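Local coordinates for protein putative Phosphate (Eubacterium rectale, PDB 3DAO) that is probably a phosphatase of the haloacid dehalogenase-like hydrolase superfamily, with its substrate not established, at residues Ile140-Leu143 with Leu144-Ser147; Asp105-Lys108 with Gly109-Met113. All coordinates share one frame; numbering follows the deposited sequence.

How the contacts relate
Each contact lies within one helix: contact 2 on 104-117, contact 1 on 139-146. Their centres lie about 24 Å apart and their nearest atoms about 14 Å apart, so they do not touch. Each helix packs against strands of the six-stranded sheet, which is separate from the eight-stranded core sheet and consistent with a cap domain. Contact 1 rests on strands 122-126 and 152-154, contact 2 on strands 168-172 and 193-198. Both are partly buried, but contact 2 has more buried residues, and its one lysine is tied to groups beyond the two segments. In contact 1 the polar chemistry lies on the exposed side, where an arginine and an aspartate pair beside a histidine.

Contact 1: Ile140-Leu143 with Leu144-Ser147; sequences IFHL and LRDS
The last turn of helix 139-146 brings Phe141 and His142 against Arg145 and Asp146. Four i to i+4 backbone bonds run through it. The last, from Ser147 N to Leu143 O (2.9 Å), is bent to 144° at the hydrogen, and its donor stands above the carbonyl plane. Arg145 CG lies anti to the backbone N (chi1 -172°) and the chain bends at chi3. This brings NH1 to the edge of the Phe141 ring, 3.6 Å from Phe141 CE2, with ring and guanidinium planes 84° apart. The helix is the crossover of a beta-alpha-beta unit between strands 131-133 and 152-154, in what is probably the cap domain. Phe141, Leu144 and Arg145 all touch Met152 of the second strand, and Leu144 also meets Phe124. Arg145 and Asp146 form a side-on, two-nitrogen salt bridge. NE bonds Asp146 OD1 (3.0 Å) from above the carboxylate plane, and NH2 bonds Asp146 OD2 (2.8 Å) on its syn side. These two bonds probably restrain the rotation of both groups. His142 lies alongside. Its ND1 is 3.6 Å from Arg145 NH2, and OD2 of Asp146 sits at the imidazole edge. A water donates to Asp146 OD2 and makes a weak bond with His142 ND1.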
loop_
_atom_site.group_PDB
_atom_site.type_symbol
_atom_site.label_atom_id
_atom_site.label_comp_id
_atom_site.label_asym_id
_atom_site.label_seq_id
_atom_site.Cartn_x
_atom_site.Cartn_y
_atom_site.Cartn_z
ATOM N N ILE A 140 -21.771 0.517 -2.812
ATOM C CA ILE A 140 -20.321 0.559 -2.669
ATOM C C ILE A 140 -19.741 -0.835 -2.828
ATOM O O ILE A 140 -18.654 -1.000 -3.386
ATOM C CB ILE A 140 -19.891 1.242 -1.346
ATOM C CG1 ILE A 140 -18.488 1.840 -1.511
ATOM C CG2 ILE A 140 -20.086 0.293 -0.209
ATOM C CD1 ILE A 140 -18.440 3.044 -2.538
ATOM N N PHE A 141 -20.469 -1.841 -2.359
ATOM C CA PHE A 141 -20.031 -3.233 -2.538
ATOM C C PHE A 141 -19.879 -3.502 -4.034
ATOM O O PHE A 141 -18.909 -4.055 -4.510
ATOM C CB PHE A 141 -21.042 -4.212 -2.004
ATOM C CG PHE A 141 -20.623 -5.643 -2.171
ATOM C CD1 PHE A 141 -19.846 -6.268 -1.195
ATOM C CD2 PHE A 141 -20.979 -6.349 -3.297
ATOM C CE1 PHE A 141 -19.456 -7.585 -1.346
ATOM C CE2 PHE A 141 -20.588 -7.649 -3.444
ATOM C CZ PHE A 141 -19.824 -8.261 -2.485
ATOM N N HIS A 142 -20.899 -3.131 -4.773
ATOM C CA HIS A 142 -20.833 -3.258 -6.249
ATOM C C HIS A 142 -19.710 -2.488 -6.897
ATOM O O HIS A 142 -19.121 -2.986 -7.862
ATOM C CB HIS A 142 -22.186 -2.953 -6.904
ATOM C CG HIS A 142 -23.192 -4.027 -6.637
ATOM N ND1 HIS A 142 -23.194 -5.216 -7.328
ATOM C CD2 HIS A 142 -24.194 -4.112 -5.735
ATOM C CE1 HIS A 142 -24.149 -5.995 -6.857
ATOM N NE2 HIS A 142 -24.781 -5.348 -5.896
ATOM N N LEU A 143 -19.398 -1.296 -6.385
ATOM C CA LEU A 143 -18.324 -0.493 -6.942
ATOM C C LEU A 143 -16.982 -1.211 -6.727
ATOM O O LEU A 143 -16.136 -1.322 -7.630
ATOM C CB LEU A 143 -18.261 0.900 -6.330
ATOM C CG LEU A 143 -17.209 1.871 -6.887
ATOM C CD1 LEU A 143 -17.580 2.392 -8.299
ATOM C CD2 LEU A 143 -17.004 3.001 -5.896
ATOM N N LEU A 144 -16.807 -1.686 -5.514
ATOM C CA LEU A 144 -15.552 -2.356 -5.130
ATOM C C LEU A 144 -15.324 -3.605 -5.948
ATOM O O LEU A 144 -14.242 -3.828 -6.455
ATOM C CB LEU A 144 -15.579 -2.747 -3.642
ATOM C CG LEU A 144 -15.621 -1.585 -2.685
ATOM C CD1 LEU A 144 -15.698 -2.087 -1.202
ATOM C CD2 LEU A 144 -14.472 -0.659 -2.935
ATOM N N ARG A 145 -16.373 -4.399 -6.104
ATOM C CA ARG A 145 -16.245 -5.691 -6.801
ATOM C C ARG A 145 -16.210 -5.542 -8.307
ATOM O O ARG A 145 -15.347 -6.115 -8.977
ATOM C CB ARG A 145 -17.402 -6.649 -6.450
ATOM C CG ARG A 145 -17.205 -8.080 -7.005
ATOM C CD ARG A 145 -18.411 -8.985 -6.719
ATOM N NE ARG A 145 -19.503 -8.556 -7.569
ATOM C CZ ARG A 145 -20.790 -8.843 -7.421
ATOM N NH1 ARG A 145 -21.234 -9.593 -6.432
ATOM N NH2 ARG A 145 -21.645 -8.331 -8.286
ATOM N N ASP A 146 -17.105 -4.713 -8.830
ATOM C CA ASP A 146 -17.309 -4.681 -10.273
ATOM C C ASP A 146 -16.684 -3.535 -11.028
ATOM O O ASP A 146 -16.614 -3.576 -12.274
ATOM C CB ASP A 146 -18.798 -4.825 -10.574
ATOM C CG ASP A 146 -19.348 -6.149 -10.128
ATOM O OD1 ASP A 146 -18.573 -7.112 -10.012
ATOM O OD2 ASP A 146 -20.566 -6.239 -9.881
ATOM N N SER A 147 -16.255 -2.501 -10.319
ATOM C CA SER A 147 -15.491 -1.444 -10.974
ATOM C C SER A 147 -14.040 -1.493 -10.549
ATOM O O SER A 147 -13.150 -1.316 -11.360
ATOM C CB SER A 147 -16.049 -0.040 -10.743
ATOM O OG SER A 147 -17.329 0.131 -11.363
HETATM O O HOH W 1 -22.277 -4.469 -10.491
#

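Contact 2: Asp105-Lys108 with Gly109-Met113; sequences DIWK and GMCRM
The Trp107 indole has Cys111 at its edge, near the ring plane, with SG 4.5 Å from Trp107 CE3. On one face of the ring lies CG of the adjacent Lys108, 3.6 Å above the plane and displaced toward the rim. The Arg112 guanidinium carries a water at its edge, which accepts a weak bond from Arg112 NH1. Its link to Asp105 OD1 holds for one of two conformers and is doubtful. Lys108 CB approaches the same guanidinium obliquely, 3.8 Å from Arg112 NH1.

On another side of the helix, Ile106 and the selenomethionine Met110 lie side by side, pointing the same way. Met110 CG is anti to its carbonyl carbon (chi1 -71°) and the chain is extended beyond it, which carries CE to 3.7 Å from Ile106 CG2. Both residues touch Trp189. Met110 thus packs against both helix 185-189 and the six-stranded sheet, consistent with the cap domain of haloacid dehalogenase-like phosphatases. Three backbone bonds are regular, among them Met110 N to Ile106 O at 2.9 Å. The one from Gly109 N to Asp105 O is weak, at 3.2 Å and 132°.

Lys108 NZ forms a salt bridge with Glu104 and hydrogen bonds with the carbonyls of Thr159 and Leu161. These partners probably keep the lysine charged. Any attraction between Asp105 and Arg112 is at most indirect and probably weak.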
loop_
_atom_site.group_PDB
_atom_site.type_symbol
_atom_site.label_atom_id
_atom_site.label_comp_id
_atom_site.label_asym_id
_atom_site.label_seq_id
_atom_site.Cartn_x
_atom_site.Cartn_y
_atom_site.Cartn_z
ATOM N N ASP A 105 -8.923 -8.859 18.876
ATOM C CA ASP A 105 -9.586 -7.896 19.781
ATOM C C ASP A 105 -9.717 -6.511 19.169
ATOM O O ASP A 105 -10.616 -5.731 19.501
ATOM C CB ASP A 105 -8.826 -7.739 21.116
ATOM C CG ASP A 105 -9.122 -8.859 22.097
ATOM O OD1 ASP A 105 -10.048 -9.648 21.839
ATOM O OD2 ASP A 105 -8.440 -8.923 23.137
ATOM N N ILE A 106 -8.774 -6.191 18.301
ATOM C CA ILE A 106 -8.759 -4.889 17.647
ATOM C C ILE A 106 -9.818 -4.881 16.519
ATOM O O ILE A 106 -10.777 -4.132 16.574
ATOM C CB ILE A 106 -7.384 -4.528 17.066
ATOM C CG1 ILE A 106 -6.297 -4.490 18.148
ATOM C CG2 ILE A 106 -7.468 -3.166 16.388
ATOM C CD1 ILE A 106 -6.535 -3.451 19.184
ATOM N N TRP A 107 -9.662 -5.733 15.521
ATOM C CA TRP A 107 -10.626 -5.674 14.370
ATOM C C TRP A 107 -12.046 -6.099 14.734
ATOM O O TRP A 107 -13.022 -5.537 14.217
ATOM C CB TRP A 107 -10.118 -6.409 13.100
ATOM C CG TRP A 107 -9.845 -7.876 13.194
ATOM C CD1 TRP A 107 -8.666 -8.445 13.533
ATOM C CD2 TRP A 107 -10.727 -8.952 12.866
ATOM N NE1 TRP A 107 -8.771 -9.805 13.501
ATOM C CE2 TRP A 107 -10.015 -10.154 13.078
ATOM C CE3 TRP A 107 -12.053 -9.025 12.434
ATOM C CZ2 TRP A 107 -10.581 -11.414 12.887
ATOM C CZ3 TRP A 107 -12.613 -10.282 12.213
ATOM C CH2 TRP A 107 -11.883 -11.456 12.469
ATOM N N LYS A 108 -12.179 -7.088 15.620
ATOM C CA LYS A 108 -13.523 -7.505 16.065
ATOM C C LYS A 108 -14.129 -6.414 16.960
ATOM O O LYS A 108 -15.324 -6.106 16.872
ATOM C CB LYS A 108 -13.510 -8.857 16.779
ATOM C CG LYS A 108 -13.333 -9.989 15.795
ATOM C CD LYS A 108 -13.526 -11.361 16.405
ATOM C CE LYS A 108 -13.448 -12.411 15.297
ATOM N NZ LYS A 108 -13.689 -13.814 15.757
ATOM N N GLY A 109 -13.310 -5.813 17.785
ATOM C CA GLY A 109 -13.738 -4.688 18.625
ATOM C C GLY A 109 -14.251 -3.509 17.783
ATOM O O GLY A 109 -15.272 -2.856 18.096
HETATM N N MSE A 110 -13.524 -3.238 16.702
HETATM C CA MSE A 110 -13.905 -2.184 15.739
HETATM C C MSE A 110 -15.252 -2.515 15.107
HETATM O O MSE A 110 -16.112 -1.647 14.986
HETATM C CB MSE A 110 -12.851 -1.991 14.670
HETATM C CG MSE A 110 -11.615 -1.347 15.216
HETATM SE SE MSE A 110 -10.208 -1.391 13.900
HETATM C CE MSE A 110 -8.924 -0.174 14.776
ATOM N N CYS A 111 -15.406 -3.760 14.686
ATOM C CA CYS A 111 -16.662 -4.228 14.074
ATOM C C CYS A 111 -17.829 -3.947 15.020
ATOM O O CYS A 111 -18.861 -3.390 14.649
ATOM C CB CYS A 111 -16.642 -5.735 13.832
ATOM S SG CYS A 111 -15.663 -6.373 12.427
ATOM N N ARG A 112 -17.677 -4.398 16.266
ATOM C CA ARG A 112 -18.772 -4.238 17.262
ATOM C C ARG A 112 -19.120 -2.814 17.510
ATOM O O ARG A 112 -20.311 -2.448 17.584
ATOM C CB ARG A 112 -18.428 -4.935 18.582
ATOM C CG ARG A 112 -18.326 -6.398 18.382
ATOM C CD ARG A 112 -17.919 -7.135 19.638
ATOM N NE ARG A 112 -17.811 -8.559 19.355
ATOM C CZ ARG A 112 -16.663 -9.223 19.424
ATOM N NH1 ARG A 112 -15.578 -8.649 19.910
ATOM N NH2 ARG A 112 -16.638 -10.485 19.117
HETATM N N MSE A 113 -18.091 -1.977 17.540
HETATM C CA MSE A 113 -18.298 -0.554 17.782
HETATM C C MSE A 113 -19.008 0.122 16.611
HETATM O O MSE A 113 -19.921 0.934 16.811
HETATM C CB MSE A 113 -17.005 0.176 18.117
HETATM C CG MSE A 113 -17.195 1.680 18.210
HETATM SE SE MSE A 113 -15.602 2.620 18.808
HETATM C CE MSE A 113 -15.472 1.993 20.663
HETATM O O HOH W 2 -12.697 -10.472 20.167
#